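Local coordinates for protein photoreceptor-histidine kinase BphP (Stigmatella aurantiaca DW4/3-1, PDB 6BAF) that probably senses red and far-red light as a bacterial phytochrome, holding a bilin chromophore and relaying its state to a histidine kinase output, at residues R199-L204 / D231-V236; L207-T212 / E285-C290; I213-A218 / L237-P242. One frame throughout, in Å; residues are numbered along the deposited sequence.

Contact 1 (R199-L204 / D231-V236); sequences RELYQL and DLSFSV. With BLR (3-[5-[(Z)-(4-ethenyl-3-methyl-5-oxidanylidene-pyrrol-2-ylidene)methyl]-2-[[5-[(Z)-(3-ethenyl-4-methyl-5-oxidanylidene-pyrrol-2-ylidene)methyl]-3-(3-hydroxy-3-oxopropyl)-4-methyl-1H-pyrrol-2-yl]methyl]-4-methyl-1H-pyrrol-3-yl]propanoic acid), chain B.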
loop_
_atom_site.group_PDB
_atom_site.type_symbol
_atom_site.label_atom_id
_atom_site.label_comp_id
_atom_site.label_asym_id
_atom_site.label_seq_id
_atom_site.Cartn_x
_atom_site.Cartn_y
_atom_site.Cartn_z
ATOM N N ARG A 199 -18.696 3.203 20.844
ATOM C CA ARG A 199 -19.018 3.569 19.476
ATOM C C ARG A 199 -18.482 4.946 19.128
ATOM O O ARG A 199 -18.027 5.174 18.002
ATOM C CB ARG A 199 -20.513 3.573 19.255
ATOM C CG ARG A 199 -21.217 2.242 19.037
ATOM C CD ARG A 199 -22.692 2.634 18.833
ATOM N NE ARG A 199 -23.428 2.017 19.877
ATOM C CZ ARG A 199 -24.319 2.562 20.681
ATOM N NH1 ARG A 199 -24.730 3.821 20.592
ATOM N NH2 ARG A 199 -24.813 1.751 21.579
ATOM N N GLU A 200 -18.550 5.885 20.074
ATOM C CA GLU A 200 -18.026 7.222 19.829
ATOM C C GLU A 200 -16.510 7.208 19.712
ATOM O O GLU A 200 -15.945 7.904 18.869
ATOM C CB GLU A 200 -18.461 8.176 20.943
ATOM C CG GLU A 200 -19.887 8.694 20.768
ATOM C CD GLU A 200 -20.425 9.390 22.026
ATOM O OE1 GLU A 200 -19.744 9.339 23.100
ATOM O OE2 GLU A 200 -21.536 9.974 21.931
ATOM N N LEU A 201 -15.833 6.474 20.578
ATOM C CA LEU A 201 -14.397 6.318 20.408
ATOM C C LEU A 201 -14.066 5.670 19.062
ATOM O O LEU A 201 -13.100 6.064 18.396
ATOM C CB LEU A 201 -13.847 5.493 21.559
ATOM C CG LEU A 201 -12.371 5.139 21.442
ATOM C CD1 LEU A 201 -11.542 6.406 21.381
ATOM C CD2 LEU A 201 -12.001 4.340 22.660
ATOM N N TYR A 202 -14.862 4.683 18.630
ATOM C CA TYR A 202 -14.493 3.961 17.419
ATOM C C TYR A 202 -14.772 4.790 16.181
ATOM O O TYR A 202 -14.255 4.466 15.111
ATOM C CB TYR A 202 -15.206 2.612 17.330
ATOM C CG TYR A 202 -14.939 1.678 18.513
ATOM C CD1 TYR A 202 -13.856 1.890 19.376
ATOM C CD2 TYR A 202 -15.771 0.583 18.759
ATOM C CE1 TYR A 202 -13.627 1.047 20.463
ATOM C CE2 TYR A 202 -15.542 -0.287 19.835
ATOM C CZ TYR A 202 -14.486 -0.037 20.688
ATOM O OH TYR A 202 -14.246 -0.903 21.740
ATOM N N GLN A 203 -15.564 5.861 16.298
ATOM C CA GLN A 203 -15.683 6.794 15.181
ATOM C C GLN A 203 -14.424 7.614 14.981
ATOM O O GLN A 203 -14.260 8.227 13.920
ATOM C CB GLN A 203 -16.845 7.765 15.389
ATOM C CG GLN A 203 -18.132 7.177 14.993
ATOM C CD GLN A 203 -19.282 8.154 15.067
ATOM O OE1 GLN A 203 -20.373 7.843 14.583
ATOM N NE2 GLN A 203 -19.064 9.328 15.695
ATOM N N LEU A 204 -13.551 7.677 15.981
ATOM C CA LEU A 204 -12.355 8.503 15.880
ATOM C C LEU A 204 -11.100 7.685 15.702
ATOM O O LEU A 204 -10.169 8.134 15.041
ATOM C CB LEU A 204 -12.195 9.368 17.139
ATOM C CG LEU A 204 -13.387 10.266 17.503
ATOM C CD1 LEU A 204 -13.135 10.919 18.826
ATOM C CD2 LEU A 204 -13.639 11.319 16.444
ATOM N N ASP A 231 -5.200 10.543 28.655
ATOM C CA ASP A 231 -6.232 10.211 27.687
ATOM C C ASP A 231 -5.613 9.286 26.641
ATOM O O ASP A 231 -4.747 9.709 25.849
ATOM C CB ASP A 231 -6.794 11.482 27.057
ATOM C CG ASP A 231 -7.957 11.200 26.140
ATOM O OD1 ASP A 231 -7.987 10.109 25.496
ATOM O OD2 ASP A 231 -8.849 12.062 26.052
ATOM N N LEU A 232 -6.058 8.027 26.625
ATOM C CA LEU A 232 -5.449 7.003 25.770
ATOM C C LEU A 232 -6.315 6.682 24.549
ATOM O O LEU A 232 -6.103 5.654 23.890
ATOM C CB LEU A 232 -5.188 5.747 26.595
ATOM C CG LEU A 232 -4.101 5.922 27.664
ATOM C CD1 LEU A 232 -3.985 4.682 28.501
ATOM C CD2 LEU A 232 -2.742 6.212 27.002
ATOM N N SER A 233 -7.291 7.542 24.245
ATOM C CA SER A 233 -8.186 7.378 23.109
ATOM C C SER A 233 -7.500 6.903 21.830
ATOM O O SER A 233 -8.058 6.050 21.146
ATOM C CB SER A 233 -8.921 8.691 22.802
ATOM O OG SER A 233 -9.783 9.039 23.870
ATOM N N PHE A 234 -6.326 7.441 21.476
ATOM C CA PHE A 234 -5.677 7.118 20.205
ATOM C C PHE A 234 -4.481 6.216 20.386
ATOM O O PHE A 234 -3.642 6.098 19.484
ATOM C CB PHE A 234 -5.290 8.393 19.458
ATOM C CG PHE A 234 -6.477 9.127 18.978
ATOM C CD1 PHE A 234 -7.159 8.687 17.850
ATOM C CD2 PHE A 234 -6.988 10.179 19.701
ATOM C CE1 PHE A 234 -8.293 9.338 17.416
ATOM C CE2 PHE A 234 -8.123 10.834 19.279
ATOM C CZ PHE A 234 -8.784 10.419 18.139
ATOM N N SER A 235 -4.379 5.577 21.545
ATOM C CA SER A 235 -3.257 4.697 21.832
ATOM C C SER A 235 -3.624 3.250 21.509
ATOM O O SER A 235 -4.705 2.763 21.893
ATOM C CB SER A 235 -2.868 4.862 23.299
ATOM O OG SER A 235 -2.317 3.656 23.781
ATOM N N VAL A 236 -2.739 2.565 20.782
ATOM C CA VAL A 236 -3.051 1.199 20.357
ATOM C C VAL A 236 -2.879 0.226 21.518
ATOM O O VAL A 236 -3.468 -0.863 21.511
ATOM C CB VAL A 236 -2.171 0.784 19.153
ATOM C CG1 VAL A 236 -2.109 1.911 18.124
ATOM C CG2 VAL A 236 -0.761 0.507 19.585
HETATM C CHA BLR B . -16.425 -3.313 22.900
HETATM N NA BLR B . -17.942 -5.166 22.073
HETATM C C1A BLR B . -16.886 -4.354 21.915
HETATM C C2A BLR B . -16.260 -4.601 20.689
HETATM C C3A BLR B . -16.964 -5.569 20.066
HETATM C C4A BLR B . -17.999 -5.924 20.945
HETATM C CMA BLR B . -16.641 -6.136 18.652
HETATM C CAA BLR B . -15.022 -3.864 20.175
HETATM C CBA BLR B . -13.700 -4.427 20.758
HETATM C CGA BLR B . -13.286 -5.740 20.074
HETATM O O1A BLR B . -13.088 -5.701 18.824
HETATM O O2A BLR B . -13.146 -6.850 20.716
HETATM C CHB BLR B . -19.114 -6.934 20.786
HETATM N NB BLR B . -17.875 -8.846 19.711
HETATM C C1B BLR B . -19.088 -8.011 20.054
HETATM C C2B BLR B . -20.253 -8.683 19.428
HETATM C C3B BLR B . -19.852 -9.834 18.727
HETATM C C4B BLR B . -18.377 -10.004 18.850
HETATM C CMB BLR B . -21.709 -8.209 19.492
HETATM O OB BLR B . -17.695 -10.860 18.409
HETATM C CAB BLR B . -20.842 -10.713 17.945
HETATM C CBB BLR B . -20.438 -11.701 17.180
HETATM N NC BLR B . -20.314 -5.269 26.294
HETATM C C1C BLR B . -21.521 -6.071 26.747
HETATM C C2C BLR B . -22.067 -5.338 27.928
HETATM C C3C BLR B . -21.318 -4.166 28.213
HETATM C C4C BLR B . -20.197 -4.073 27.225
HETATM C CMC BLR B . -23.294 -5.815 28.675
HETATM O OC BLR B . -21.937 -7.076 26.280
HETATM C CAC BLR B . -21.591 -3.170 29.357
HETATM C CBC BLR B . -22.797 -2.600 29.528
HETATM C CHD BLR B . -19.300 -3.137 27.184
HETATM N ND BLR B . -18.171 -3.655 24.782
HETATM C C1D BLR B . -18.289 -2.953 26.081
HETATM C C2D BLR B . -17.232 -1.968 26.236
HETATM C C3D BLR B . -16.438 -2.006 25.013
HETATM C C4D BLR B . -17.000 -3.036 24.067
HETATM C CMD BLR B . -17.038 -1.056 27.455
HETATM C CAD BLR B . -15.215 -1.162 24.726
HETATM C CBD BLR B . -13.977 -1.987 25.037
HETATM C CGD BLR B . -12.877 -0.959 24.848
HETATM O O1D BLR B . -12.705 -0.436 23.695
HETATM O O2D BLR B . -12.219 -0.581 25.866
#
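The edge of the Phe234 ring is turned onto a backbone carbonyl: CE1 of Phe234 lies 3.3 Å from Leu204 O, and that oxygen sits in the plane of the ring. This in-plane geometry brings the slightly positive C-H rim toward the oxygen, which is probably weakly attractive. Beside it, CZ of Phe234 packs against CB of Leu204 at 3.7 Å. The Phe234 torsion (chi1 -69°) sets CG opposite its own carbonyl carbon and brings the ring to the Leu204 carbonyl, while His100 meets the ring edge-to-face. Three residues earlier, Leu201 extends away from its backbone N (chi1 175°), and CD1 of Leu201 comes within 3.5 Å of Ser233 O and 3.8 Å of Ser233 CB. Within 231-236, Asp231 OD1 accepts twice, from Ser233 OG on its syn lone pair at 2.6 Å and from Ser233 N at 2.9 Å with an N-H...O angle of 162°. The second bond defines an Asx turn, and it overlaps the type I beta turn from Leu232 to Ser235. Tyr202, next to Leu201 on the helix, is directed to the chromophore instead: its OH donates to BLR O1D at 2.5 Å, with the oxygen at the ring's edge, and Arg208 makes a cation-pi contact with the ring. The loop, bonded to His9 through the backbone of Leu232, is consistent with the lasso of the phytochrome knot, and the helix packs it against the bilin pocket of the GAF domain.

Contact 2 (L207-T212 / E285-C290); sequences LRIIPT and EVRTAC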
loop_
_atom_site.group_PDB
_atom_site.type_symbol
_atom_site.label_atom_id
_atom_site.label_comp_id
_atom_site.label_asym_id
_atom_site.label_seq_id
_atom_site.Cartn_x
_atom_site.Cartn_y
_atom_site.Cartn_z
ATOM N N LEU A 207 -9.105 1.402 14.650
ATOM C CA LEU A 207 -8.525 0.071 14.804
ATOM C C LEU A 207 -8.321 -0.232 16.278
ATOM O O LEU A 207 -7.895 0.639 17.031
ATOM C CB LEU A 207 -7.161 -0.013 14.060
ATOM C CG LEU A 207 -6.188 -1.130 14.500
ATOM C CD1 LEU A 207 -6.649 -2.446 13.990
ATOM C CD2 LEU A 207 -4.714 -0.823 14.125
ATOM N N ARG A 208 -8.644 -1.448 16.707
ATOM C CA ARG A 208 -8.314 -1.876 18.057
ATOM C C ARG A 208 -7.925 -3.336 17.989
ATOM O O ARG A 208 -8.497 -4.105 17.207
ATOM C CB ARG A 208 -9.487 -1.674 19.037
ATOM C CG ARG A 208 -10.758 -2.368 18.615
ATOM C CD ARG A 208 -11.939 -1.420 18.698
ATOM N NE ARG A 208 -11.817 -0.227 17.836
ATOM C CZ ARG A 208 -12.433 -0.107 16.663
ATOM N NH1 ARG A 208 -12.297 1.010 15.938
ATOM N NH2 ARG A 208 -13.165 -1.135 16.193
ATOM N N ILE A 209 -6.962 -3.720 18.806
ATOM C CA ILE A 209 -6.520 -5.106 18.848
ATOM C C ILE A 209 -6.275 -5.522 20.293
ATOM O O ILE A 209 -5.652 -4.790 21.080
ATOM C CB ILE A 209 -5.272 -5.356 17.966
ATOM C CG1 ILE A 209 -5.002 -6.870 17.919
ATOM C CG2 ILE A 209 -4.053 -4.588 18.465
ATOM C CD1 ILE A 209 -4.017 -7.289 16.874
ATOM N N ILE A 210 -6.770 -6.713 20.633
ATOM C CA ILE A 210 -6.555 -7.362 21.925
ATOM C C ILE A 210 -5.913 -8.713 21.629
ATOM O O ILE A 210 -6.634 -9.687 21.384
ATOM C CB ILE A 210 -7.882 -7.518 22.678
ATOM C CG1 ILE A 210 -8.606 -6.180 22.733
ATOM C CG2 ILE A 210 -7.671 -8.153 24.087
ATOM C CD1 ILE A 210 -10.088 -6.305 23.073
ATOM N N PRO A 211 -4.584 -8.822 21.593
ATOM C CA PRO A 211 -3.969 -10.086 21.131
ATOM C C PRO A 211 -4.104 -11.227 22.118
ATOM O O PRO A 211 -3.969 -12.382 21.704
ATOM C CB PRO A 211 -2.496 -9.715 20.900
ATOM C CG PRO A 211 -2.290 -8.399 21.629
ATOM C CD PRO A 211 -3.614 -7.720 21.729
ATOM N N THR A 212 -4.313 -10.946 23.407
ATOM C CA THR A 212 -4.754 -11.942 24.375
ATOM C C THR A 212 -5.641 -11.265 25.412
ATOM O O THR A 212 -5.298 -10.184 25.921
ATOM C CB THR A 212 -3.590 -12.647 25.068
ATOM O OG1 THR A 212 -4.141 -13.558 26.017
ATOM C CG2 THR A 212 -2.662 -11.668 25.799
ATOM N N GLU A 285 2.563 -4.504 9.946
ATOM C CA GLU A 285 2.235 -4.440 8.521
ATOM C C GLU A 285 0.900 -5.116 8.209
ATOM O O GLU A 285 0.182 -4.676 7.306
ATOM C CB GLU A 285 3.338 -5.098 7.664
ATOM C CG GLU A 285 4.622 -4.274 7.445
ATOM C CD GLU A 285 5.657 -4.995 6.527
ATOM O OE1 GLU A 285 6.846 -5.156 6.947
ATOM O OE2 GLU A 285 5.268 -5.396 5.378
ATOM N N VAL A 286 0.554 -6.196 8.910
ATOM C CA VAL A 286 -0.750 -6.825 8.669
ATOM C C VAL A 286 -1.873 -5.948 9.211
ATOM O O VAL A 286 -2.856 -5.665 8.503
ATOM C CB VAL A 286 -0.776 -8.240 9.270
ATOM C CG1 VAL A 286 -2.128 -8.927 9.066
ATOM C CG2 VAL A 286 0.351 -9.059 8.704
ATOM N N ARG A 287 -1.743 -5.474 10.463
ATOM C CA ARG A 287 -2.798 -4.628 11.026
ATOM C C ARG A 287 -3.069 -3.443 10.126
ATOM O O ARG A 287 -4.221 -3.130 9.814
ATOM C CB ARG A 287 -2.430 -4.109 12.422
ATOM C CG ARG A 287 -2.345 -5.145 13.472
ATOM C CD ARG A 287 -2.487 -4.520 14.872
ATOM N NE ARG A 287 -1.750 -3.272 15.106
ATOM C CZ ARG A 287 -0.538 -3.205 15.648
ATOM N NH1 ARG A 287 0.099 -4.327 15.964
ATOM N NH2 ARG A 287 0.039 -2.017 15.858
ATOM N N THR A 288 -2.006 -2.783 9.683
ATOM C CA THR A 288 -2.148 -1.597 8.843
ATOM C C THR A 288 -2.748 -1.928 7.472
ATOM O O THR A 288 -3.517 -1.131 6.912
ATOM C CB THR A 288 -0.776 -0.958 8.711
ATOM O OG1 THR A 288 -0.171 -1.005 10.012
ATOM C CG2 THR A 288 -0.938 0.444 8.398
ATOM N N ALA A 289 -2.385 -3.089 6.910
ATOM C CA ALA A 289 -3.004 -3.539 5.665
ATOM C C ALA A 289 -4.496 -3.738 5.876
ATOM O O ALA A 289 -5.333 -3.286 5.073
ATOM C CB ALA A 289 -2.312 -4.839 5.201
ATOM N N CYS A 290 -4.856 -4.349 6.997
ATOM C CA CYS A 290 -6.277 -4.572 7.256
ATOM C C CYS A 290 -7.004 -3.264 7.450
ATOM O O CYS A 290 -8.104 -3.073 6.911
ATOM C CB CYS A 290 -6.453 -5.463 8.472
ATOM S SG CYS A 290 -5.985 -7.158 8.123
#
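Leu207 and Ile209 of strand 207-210 pack on Arg287 of helix 284-300, an apolar contact that buries 165 Å² between the two segments. Two branches of Ile209 meet the same methylene: Ile209 CD1 is 3.7 Å from Arg287 CD, and Ile209 CG2 is 3.9 Å from that same carbon. The isoleucine can present both because CG1 extends away from the backbone N (chi1 -172°) while CG2 lies between the backbone N and the carbonyl carbon, and both branches reach Arg287 CD. Leu207, two residues earlier and on the same side of the strand, sets CD2 4.0 Å from Arg287 NE, at the edge of the guanidinium and near its plane. Both hydrophobic side chains run at about a right angle to the arginine: its CD lies across Ile209 and its NE reaches Leu207.

The polar end of Arg287 is engaged beyond the two segments. With the chain bent at chi3 (-43°), NH2 forms a salt bridge with Glu109 of strand 103-110 and NH1 donates to Val282 O, which pairs a buried cation and ties the GAF helix to the sheet that includes the PAS strands.

Backbone bonds define the helix: Ala289 N donates to Glu285 O at 3.0 Å, and Cys290 N to Val286 O at 2.8 Å. Thr288 points away from the strand and packs on Arg127 of the second subunit. On the strand, Arg208 points away from the helix; it and Ile210 touch BLR. One side of an edge strand packed on a helix, with neighbouring residues of that strand at the bilin, is the layered architecture of a phytochrome GAF domain.

Contact 3 (I213-A218 / L237-P242); sequences IDYQPA and LRSVSP. With BLR (3-[5-[(Z)-(4-ethenyl-3-methyl-5-oxidanylidene-pyrrol-2-ylidene)methyl]-2-[[5-[(Z)-(3-ethenyl-4-methyl-5-oxidanylidene-pyrrol-2-ylidene)methyl]-3-(3-hydroxy-3-oxopropyl)-4-methyl-1H-pyrrol-2-yl]methyl]-4-methyl-1H-pyrrol-3-yl]propanoic acid), chain B.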
loop_
_atom_site.group_PDB
_atom_site.type_symbol
_atom_site.label_atom_id
_atom_site.label_comp_id
_atom_site.label_asym_id
_atom_site.label_seq_id
_atom_site.Cartn_x
_atom_site.Cartn_y
_atom_site.Cartn_z
ATOM N N ILE A 213 -6.794 -11.872 25.707
ATOM C CA ILE A 213 -7.635 -11.284 26.741
ATOM C C ILE A 213 -7.124 -11.547 28.149
ATOM O O ILE A 213 -7.668 -10.968 29.083
ATOM C CB ILE A 213 -9.092 -11.765 26.688
ATOM C CG1 ILE A 213 -9.178 -13.207 27.198
ATOM C CG2 ILE A 213 -9.666 -11.545 25.286
ATOM C CD1 ILE A 213 -10.627 -13.707 27.341
ATOM N N ASP A 214 -6.077 -12.365 28.328
ATOM C CA ASP A 214 -5.477 -12.667 29.639
ATOM C C ASP A 214 -4.157 -11.927 29.751
ATOM O O ASP A 214 -3.116 -12.399 29.276
ATOM C CB ASP A 214 -5.249 -14.164 29.818
ATOM C CG ASP A 214 -6.553 -14.936 29.840
ATOM O OD1 ASP A 214 -7.499 -14.466 30.526
ATOM O OD2 ASP A 214 -6.637 -15.983 29.143
ATOM N N TYR A 215 -4.197 -10.760 30.363
ATOM C CA TYR A 215 -2.981 -9.988 30.519
ATOM C C TYR A 215 -3.092 -9.229 31.826
ATOM O O TYR A 215 -4.192 -8.929 32.299
ATOM C CB TYR A 215 -2.765 -9.024 29.335
ATOM C CG TYR A 215 -3.817 -7.921 29.188
ATOM C CD1 TYR A 215 -3.661 -6.693 29.842
ATOM C CD2 TYR A 215 -4.931 -8.094 28.378
ATOM C CE1 TYR A 215 -4.616 -5.668 29.714
ATOM C CE2 TYR A 215 -5.890 -7.085 28.228
ATOM C CZ TYR A 215 -5.717 -5.876 28.912
ATOM O OH TYR A 215 -6.623 -4.881 28.767
ATOM N N GLN A 216 -1.945 -8.904 32.393
ATOM C CA GLN A 216 -1.931 -8.061 33.564
ATOM C C GLN A 216 -1.727 -6.621 33.107
ATOM O O GLN A 216 -0.647 -6.314 32.564
ATOM C CB GLN A 216 -0.817 -8.508 34.511
ATOM C CG GLN A 216 -0.624 -7.609 35.718
ATOM C CD GLN A 216 -1.431 -8.137 36.898
ATOM O OE1 GLN A 216 -2.364 -7.472 37.368
ATOM N NE2 GLN A 216 -1.099 -9.364 37.359
ATOM N N PRO A 217 -2.704 -5.722 33.288
ATOM C CA PRO A 217 -2.537 -4.339 32.806
ATOM C C PRO A 217 -1.280 -3.717 33.390
ATOM O O PRO A 217 -0.937 -3.955 34.547
ATOM C CB PRO A 217 -3.816 -3.635 33.292
ATOM C CG PRO A 217 -4.851 -4.739 33.422
ATOM C CD PRO A 217 -4.010 -5.931 33.942
ATOM N N ALA A 218 -0.510 -3.013 32.552
ATOM C CA ALA A 218 0.723 -2.359 33.002
ATOM C C ALA A 218 0.410 -0.884 33.295
ATOM O O ALA A 218 0.100 -0.114 32.371
ATOM C CB ALA A 218 1.833 -2.488 31.957
ATOM N N LEU A 237 -2.104 0.593 22.534
ATOM C CA LEU A 237 -1.892 -0.302 23.658
ATOM C C LEU A 237 -2.892 -0.104 24.787
ATOM O O LEU A 237 -2.741 -0.750 25.833
ATOM C CB LEU A 237 -0.482 -0.113 24.202
ATOM C CG LEU A 237 0.623 -0.525 23.237
ATOM C CD1 LEU A 237 1.973 -0.123 23.797
ATOM C CD2 LEU A 237 0.548 -2.030 22.921
ATOM N N ARG A 238 -3.847 0.802 24.626
ATOM C CA ARG A 238 -4.827 1.129 25.672
ATOM C C ARG A 238 -5.454 -0.136 26.253
ATOM O O ARG A 238 -5.983 -0.975 25.521
ATOM C CB ARG A 238 -5.930 2.028 25.091
ATOM C CG ARG A 238 -7.054 2.406 26.086
ATOM C CD ARG A 238 -8.177 3.231 25.433
ATOM N NE ARG A 238 -8.804 2.494 24.335
ATOM C CZ ARG A 238 -9.825 1.660 24.498
ATOM N NH1 ARG A 238 -10.305 1.008 23.451
ATOM N NH2 ARG A 238 -10.371 1.477 25.711
ATOM N N SER A 239 -5.409 -0.269 27.581
ATOM C CA SER A 239 -6.059 -1.400 28.223
ATOM C C SER A 239 -7.559 -1.294 28.046
ATOM O O SER A 239 -8.149 -0.231 28.276
ATOM C CB SER A 239 -5.698 -1.439 29.712
ATOM O OG SER A 239 -6.193 -2.641 30.279
ATOM N N VAL A 240 -8.209 -2.388 27.645
ATOM C CA VAL A 240 -9.607 -2.193 27.263
ATOM C C VAL A 240 -10.519 -2.466 28.451
ATOM O O VAL A 240 -10.096 -3.023 29.470
ATOM C CB VAL A 240 -10.018 -3.054 26.052
ATOM C CG1 VAL A 240 -9.100 -2.757 24.832
ATOM C CG2 VAL A 240 -10.049 -4.512 26.439
ATOM N N SER A 241 -11.775 -2.086 28.316
ATOM C CA SER A 241 -12.676 -2.148 29.451
ATOM C C SER A 241 -12.755 -3.566 30.024
ATOM O O SER A 241 -12.937 -4.534 29.262
ATOM C CB SER A 241 -14.040 -1.645 29.031
ATOM O OG SER A 241 -15.053 -2.247 29.806
ATOM N N PRO A 242 -12.593 -3.728 31.348
ATOM C CA PRO A 242 -12.647 -5.071 31.959
ATOM C C PRO A 242 -13.943 -5.796 31.707
ATOM O O PRO A 242 -13.945 -7.024 31.624
ATOM C CB PRO A 242 -12.468 -4.777 33.454
ATOM C CG PRO A 242 -11.684 -3.474 33.486
ATOM C CD PRO A 242 -12.204 -2.685 32.323
HETATM C CHA BLR B . -16.425 -3.313 22.900
HETATM N NA BLR B . -17.942 -5.166 22.073
HETATM C C1A BLR B . -16.886 -4.354 21.915
HETATM C C2A BLR B . -16.260 -4.601 20.689
HETATM C C3A BLR B . -16.964 -5.569 20.066
HETATM C C4A BLR B . -17.999 -5.924 20.945
HETATM C CMA BLR B . -16.641 -6.136 18.652
HETATM C CAA BLR B . -15.022 -3.864 20.175
HETATM C CBA BLR B . -13.700 -4.427 20.758
HETATM C CGA BLR B . -13.286 -5.740 20.074
HETATM O O1A BLR B . -13.088 -5.701 18.824
HETATM O O2A BLR B . -13.146 -6.850 20.716
HETATM C CHB BLR B . -19.114 -6.934 20.786
HETATM N NB BLR B . -17.875 -8.846 19.711
HETATM C C1B BLR B . -19.088 -8.011 20.054
HETATM C C2B BLR B . -20.253 -8.683 19.428
HETATM C C3B BLR B . -19.852 -9.834 18.727
HETATM C C4B BLR B . -18.377 -10.004 18.850
HETATM C CMB BLR B . -21.709 -8.209 19.492
HETATM O OB BLR B . -17.695 -10.860 18.409
HETATM C CAB BLR B . -20.842 -10.713 17.945
HETATM C CBB BLR B . -20.438 -11.701 17.180
HETATM N NC BLR B . -20.314 -5.269 26.294
HETATM C C1C BLR B . -21.521 -6.071 26.747
HETATM C C2C BLR B . -22.067 -5.338 27.928
HETATM C C3C BLR B . -21.318 -4.166 28.213
HETATM C C4C BLR B . -20.197 -4.073 27.225
HETATM C CMC BLR B . -23.294 -5.815 28.675
HETATM O OC BLR B . -21.937 -7.076 26.280
HETATM C CAC BLR B . -21.591 -3.170 29.357
HETATM C CBC BLR B . -22.797 -2.600 29.528
HETATM C CHD BLR B . -19.300 -3.137 27.184
HETATM N ND BLR B . -18.171 -3.655 24.782
HETATM C C1D BLR B . -18.289 -2.953 26.081
HETATM C C2D BLR B . -17.232 -1.968 26.236
HETATM C C3D BLR B . -16.438 -2.006 25.013
HETATM C C4D BLR B . -17.000 -3.036 24.067
HETATM C CMD BLR B . -17.038 -1.056 27.455
HETATM C CAD BLR B . -15.215 -1.162 24.726
HETATM C CBD BLR B . -13.977 -1.987 25.037
HETATM C CGD BLR B . -12.877 -0.959 24.848
HETATM O O1D BLR B . -12.705 -0.436 23.695
HETATM O O2D BLR B . -12.219 -0.581 25.866
#
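A small polar-and-apolar contact between two loops, this one lies in the knot region of the phytochrome PAS-GAF junction, where the chain between strand 207-210 and helix 242-251 embraces the N-terminal segment. Backbone bonds between Ser239 and Ala13 and between Ala218 and Ile14 are consistent with that threading. Across the loops, the hydroxyls of Tyr215 and Ser239 are hydrogen-bonded, OH to OG 2.7 Å, with OG near the plane of the tyrosine ring. A Tyr215 chi1 of 65° holds CG between the backbone N and the carbonyl carbon and sends the ring across to Ser239. Pro217 CB flanks the same OG at 4.0 Å.

The loop's other side grips one propionate carboxylate of the chromophore (O1D/O2D). Arg238 NH1 donates to BLR O1D at 2.8 Å (167°), while Arg238 NH2 donates to BLR O2D at 2.8 Å (165°), a two-point, edge-on grip reached through a bend at chi3. A leucine in place of Arg238 would probably leave this propionate without its cationic mate and Ile8 O without the NH2 donor. Ser241, the N-cap of helix 242-251, adds a further bond: its backbone N lies 2.9 Å from BLR O2D.

Overall arrangement
From the N terminus, helix 196-202 supplies the first half of contact 1, and strand 207-210 follows with the first half of contact 2. The chain then runs into 213-218, which opens contact 3. Segment 231-236 closes contact 1 over 26 intervening residues, 237-242 closes contact 3 over 18, and helix 284-300 closes contact 2 only after 72. Contact 1 therefore crosses both others, while contact 3 nests inside contact 2. The centres stand 14 to 15 Å apart, yet side chains touch between every pair: Tyr202 on Arg208, Leu201 on Arg238, and Ile210 CD1 3.8 Å from Val240 CG2. Together they tie the GAF sheet's edge strand to the dimer-facing helix, the knot loop and the bilin.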